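Local coordinates for monosaccharide ABC transporter substrate-binding protein, CUT2 family (Bradyrhizobium sp., PDB 4YHS) that probably binds a monosaccharide and delivers it to an ABC importer of the CUT2 family, at residues A[68-81]-A[341-353]. Numbering follows the deposited sequence.
Sequences MKDAYWLGVDYGVA and ANILPPDGFKPVF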
# COMPACT_ATOMS: atom_id res chain seq x y z
N MSE A 68 -10.26 -10.97 0.71
CA MSE A 68 -9.32 -11.44 -0.32
C MSE A 68 -9.94 -11.14 -1.67
O MSE A 68 -9.97 -11.99 -2.57
CB MSE A 68 -9.04 -12.95 -0.18
CG MSE A 68 -7.92 -13.46 -1.02
SE MSE A 68 -6.24 -12.87 -0.21
CE MSE A 68 -6.21 -14.02 1.37
N LYS A 69 -10.47 -9.94 -1.79
CA LYS A 69 -11.28 -9.55 -2.95
C LYS A 69 -10.53 -8.84 -4.07
O LYS A 69 -11.06 -8.72 -5.18
CB LYS A 69 -12.43 -8.64 -2.50
CG LYS A 69 -13.46 -9.40 -1.70
CD LYS A 69 -14.34 -8.49 -0.83
CE LYS A 69 -15.42 -7.88 -1.64
NZ LYS A 69 -16.12 -6.78 -0.90
N ASP A 70 -9.32 -8.37 -3.81
CA ASP A 70 -8.60 -7.63 -4.85
C ASP A 70 -7.14 -8.04 -4.93
O ASP A 70 -6.66 -8.83 -4.13
CB ASP A 70 -8.72 -6.10 -4.64
CG ASP A 70 -8.16 -5.61 -3.29
OD1 ASP A 70 -7.42 -6.34 -2.61
OD2 ASP A 70 -8.45 -4.44 -2.92
N ALA A 71 -6.44 -7.46 -5.90
CA ALA A 71 -5.06 -7.84 -6.17
C ALA A 71 -4.16 -7.38 -5.03
O ALA A 71 -3.15 -8.02 -4.73
CB ALA A 71 -4.60 -7.24 -7.48
N TYR A 72 -4.52 -6.25 -4.43
CA TYR A 72 -3.73 -5.69 -3.35
C TYR A 72 -3.60 -6.71 -2.22
O TYR A 72 -2.49 -7.05 -1.82
CB TYR A 72 -4.36 -4.39 -2.83
CG TYR A 72 -3.45 -3.70 -1.82
CD1 TYR A 72 -3.47 -4.04 -0.47
CD2 TYR A 72 -2.55 -2.72 -2.24
CE1 TYR A 72 -2.61 -3.42 0.44
CE2 TYR A 72 -1.71 -2.08 -1.34
CZ TYR A 72 -1.75 -2.43 0.01
OH TYR A 72 -0.91 -1.82 0.92
N TRP A 73 -4.71 -7.20 -1.69
CA TRP A 73 -4.65 -8.15 -0.58
C TRP A 73 -4.16 -9.52 -1.05
O TRP A 73 -3.54 -10.25 -0.27
CB TRP A 73 -6.01 -8.20 0.16
CG TRP A 73 -6.11 -6.92 0.95
CD1 TRP A 73 -6.69 -5.75 0.56
CD2 TRP A 73 -5.51 -6.66 2.23
NE1 TRP A 73 -6.52 -4.79 1.52
CE2 TRP A 73 -5.81 -5.33 2.56
CE3 TRP A 73 -4.77 -7.43 3.12
CZ2 TRP A 73 -5.37 -4.74 3.75
CZ3 TRP A 73 -4.35 -6.83 4.33
CH2 TRP A 73 -4.66 -5.52 4.62
N LEU A 74 -4.35 -9.86 -2.33
CA LEU A 74 -3.68 -11.05 -2.86
C LEU A 74 -2.16 -10.89 -2.79
O LEU A 74 -1.43 -11.82 -2.48
CB LEU A 74 -4.15 -11.31 -4.29
CG LEU A 74 -3.79 -12.64 -4.95
CD1 LEU A 74 -4.44 -13.80 -4.20
CD2 LEU A 74 -4.23 -12.62 -6.43
N GLY A 75 -1.67 -9.70 -3.10
CA GLY A 75 -0.25 -9.40 -2.93
C GLY A 75 0.25 -9.53 -1.50
O GLY A 75 1.30 -10.12 -1.23
N VAL A 76 -0.52 -9.01 -0.54
CA VAL A 76 -0.14 -9.17 0.85
C VAL A 76 -0.14 -10.67 1.22
O VAL A 76 0.78 -11.13 1.92
CB VAL A 76 -1.08 -8.40 1.79
CG1 VAL A 76 -0.54 -8.46 3.18
CG2 VAL A 76 -1.24 -6.97 1.35
N ASP A 77 -1.14 -11.41 0.76
CA ASP A 77 -1.24 -12.86 0.99
C ASP A 77 0.03 -13.57 0.50
O ASP A 77 0.61 -14.42 1.18
CB ASP A 77 -2.46 -13.44 0.30
CG ASP A 77 -2.57 -14.94 0.46
OD1 ASP A 77 -2.69 -15.42 1.61
OD2 ASP A 77 -2.57 -15.63 -0.55
N TYR A 78 0.43 -13.25 -0.72
CA TYR A 78 1.62 -13.84 -1.32
C TYR A 78 2.85 -13.61 -0.44
O TYR A 78 3.60 -14.54 -0.20
CB TYR A 78 1.83 -13.24 -2.72
CG TYR A 78 3.08 -13.71 -3.41
CD1 TYR A 78 3.13 -14.95 -4.06
CD2 TYR A 78 4.21 -12.91 -3.44
CE1 TYR A 78 4.29 -15.37 -4.69
CE2 TYR A 78 5.36 -13.32 -4.07
CZ TYR A 78 5.40 -14.55 -4.69
OH TYR A 78 6.55 -14.98 -5.34
N GLY A 79 3.03 -12.39 0.06
CA GLY A 79 4.16 -12.05 0.91
C GLY A 79 4.13 -12.84 2.20
O GLY A 79 5.13 -13.41 2.60
N VAL A 80 2.98 -12.87 2.86
CA VAL A 80 2.88 -13.59 4.13
C VAL A 80 3.14 -15.09 3.92
O VAL A 80 3.86 -15.70 4.72
CB VAL A 80 1.51 -13.35 4.82
CG1 VAL A 80 1.41 -14.17 6.08
CG2 VAL A 80 1.37 -11.89 5.20
N ALA A 81 2.59 -15.66 2.84
CA ALA A 81 2.70 -17.11 2.61
C ALA A 81 4.14 -17.46 2.25
O ALA A 81 4.68 -18.46 2.71
CB ALA A 81 1.78 -17.59 1.51
N ALA A 341 7.01 -9.42 -8.24
CA ALA A 341 6.59 -10.06 -6.99
C ALA A 341 6.99 -9.33 -5.72
O ALA A 341 6.58 -9.76 -4.63
CB ALA A 341 7.09 -11.50 -6.92
N ASN A 342 7.73 -8.22 -5.83
CA ASN A 342 7.92 -7.37 -4.64
C ASN A 342 6.78 -6.34 -4.50
O ASN A 342 6.59 -5.77 -3.42
CB ASN A 342 9.25 -6.65 -4.70
CG ASN A 342 10.41 -7.59 -4.56
OD1 ASN A 342 10.24 -8.74 -4.12
ND2 ASN A 342 11.60 -7.13 -4.93
N ILE A 343 6.05 -6.08 -5.59
CA ILE A 343 5.11 -4.94 -5.58
C ILE A 343 3.71 -5.28 -6.02
O ILE A 343 2.84 -4.44 -5.87
CB ILE A 343 5.61 -3.74 -6.47
CG1 ILE A 343 5.81 -4.14 -7.94
CG2 ILE A 343 6.92 -3.20 -5.90
CD1 ILE A 343 6.07 -2.94 -8.85
N LEU A 344 3.51 -6.50 -6.50
CA LEU A 344 2.20 -7.03 -6.87
C LEU A 344 2.21 -8.54 -6.68
O LEU A 344 3.28 -9.16 -6.66
CB LEU A 344 1.87 -6.70 -8.31
CG LEU A 344 1.38 -5.31 -8.70
CD1 LEU A 344 1.30 -5.23 -10.23
CD2 LEU A 344 0.04 -5.04 -8.07
N PRO A 345 1.02 -9.16 -6.59
CA PRO A 345 1.06 -10.62 -6.65
C PRO A 345 1.45 -11.09 -8.04
O PRO A 345 1.22 -10.36 -9.00
CB PRO A 345 -0.38 -11.02 -6.32
CG PRO A 345 -1.19 -9.86 -6.80
CD PRO A 345 -0.37 -8.65 -6.49
N PRO A 346 2.02 -12.30 -8.17
CA PRO A 346 2.25 -12.84 -9.51
C PRO A 346 0.94 -12.94 -10.28
O PRO A 346 -0.09 -13.16 -9.63
CB PRO A 346 2.83 -14.25 -9.23
CG PRO A 346 3.40 -14.11 -7.81
CD PRO A 346 2.44 -13.24 -7.11
N ASP A 347 0.96 -12.78 -11.60
CA ASP A 347 -0.22 -13.12 -12.40
C ASP A 347 -0.66 -14.55 -12.15
O ASP A 347 0.16 -15.45 -12.07
CB ASP A 347 0.06 -12.95 -13.89
CG ASP A 347 0.47 -11.55 -14.24
OD1 ASP A 347 -0.40 -10.69 -14.32
OD2 ASP A 347 1.67 -11.32 -14.45
N GLY A 348 -1.96 -14.76 -12.01
CA GLY A 348 -2.49 -16.11 -11.94
C GLY A 348 -2.41 -16.69 -10.54
O GLY A 348 -2.97 -17.74 -10.29
N PHE A 349 -1.71 -16.01 -9.64
CA PHE A 349 -1.54 -16.51 -8.27
C PHE A 349 -2.90 -16.68 -7.61
O PHE A 349 -3.76 -15.80 -7.69
CB PHE A 349 -0.66 -15.55 -7.45
CG PHE A 349 -0.55 -15.93 -5.98
CD1 PHE A 349 0.19 -17.04 -5.57
CD2 PHE A 349 -1.19 -15.18 -5.02
CE1 PHE A 349 0.29 -17.36 -4.21
CE2 PHE A 349 -1.07 -15.50 -3.66
CZ PHE A 349 -0.33 -16.58 -3.28
N LYS A 350 -3.08 -17.85 -7.02
CA LYS A 350 -4.27 -18.19 -6.27
C LYS A 350 -3.99 -18.02 -4.77
O LYS A 350 -2.92 -18.41 -4.29
CB LYS A 350 -4.69 -19.62 -6.60
CG LYS A 350 -5.21 -19.76 -8.04
CD LYS A 350 -5.66 -21.19 -8.35
CE LYS A 350 -6.37 -21.29 -9.70
NZ LYS A 350 -6.79 -22.69 -10.04
N PRO A 351 -4.95 -17.45 -4.03
CA PRO A 351 -4.68 -17.22 -2.60
C PRO A 351 -4.36 -18.47 -1.82
O PRO A 351 -4.89 -19.54 -2.10
CB PRO A 351 -5.98 -16.59 -2.10
CG PRO A 351 -6.99 -16.88 -3.11
CD PRO A 351 -6.29 -17.00 -4.41
N VAL A 352 -3.47 -18.29 -0.84
CA VAL A 352 -2.98 -19.36 0.03
C VAL A 352 -3.40 -19.11 1.48
O VAL A 352 -3.24 -18.00 2.00
CB VAL A 352 -1.42 -19.44 -0.07
CG1 VAL A 352 -0.87 -20.50 0.88
CG2 VAL A 352 -1.02 -19.77 -1.50
N PHE A 353 -3.94 -20.13 2.15
CA PHE A 353 -4.43 -19.96 3.52
C PHE A 353 -3.67 -20.75 4.56
O PHE A 353 -3.87 -20.55 5.75
CB PHE A 353 -5.90 -20.34 3.58
CG PHE A 353 -6.74 -19.46 2.72
CD1 PHE A 353 -7.17 -18.23 3.18
CD2 PHE A 353 -7.01 -19.81 1.40
CE1 PHE A 353 -7.90 -17.37 2.35
CE2 PHE A 353 -7.73 -18.95 0.57
CZ PHE A 353 -8.18 -17.72 1.06
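Tyr78 reaches from helix 71-87 into the proline-rich tail 341-353, and nearly every atom of its side chain finds a partner there. Tyr78 CB lies over the face of the Phe349 ring, 4.2 Å from its centroid. With CG anti to the backbone N (chi1 176°), the ring continues outward over Pro346, whose CD meets Tyr78 CG and sits 3.7 Å from the tyrosine centroid in a CH-pi contact. The CD1 edge of the Tyr78 ring points at the face of Phe349 in a T-shaped stack, the planes 86° apart, while CD2 comes near Ala341 O. Tyr78 CE1 meets Pro346 CG at 3.5 Å, and CZ lies on the same carbon. Across the ring from CE1, CE2 and the terminal OH touch Ala341 CB. Cutting Tyr78 back to an alanine would probably keep only the CB contact on Phe349, leave Pro346 without the ring it packs on, and open a gap towards Ala341. In this type I periplasmic-binding-protein fold, the C-terminal tail thus packs on the first helix of the N-terminal lobe. One turn earlier, Leu74 CD1 touches both Phe349 CD2 and Pro351 CD, and Pro345 CD lies 3.6 Å from Gly75 CA, where the helix lacks a side chain. Buried Asp77 accepts Val352 N through the syn lone pair of OD2, 2.8 Å away and almost straight at 175°.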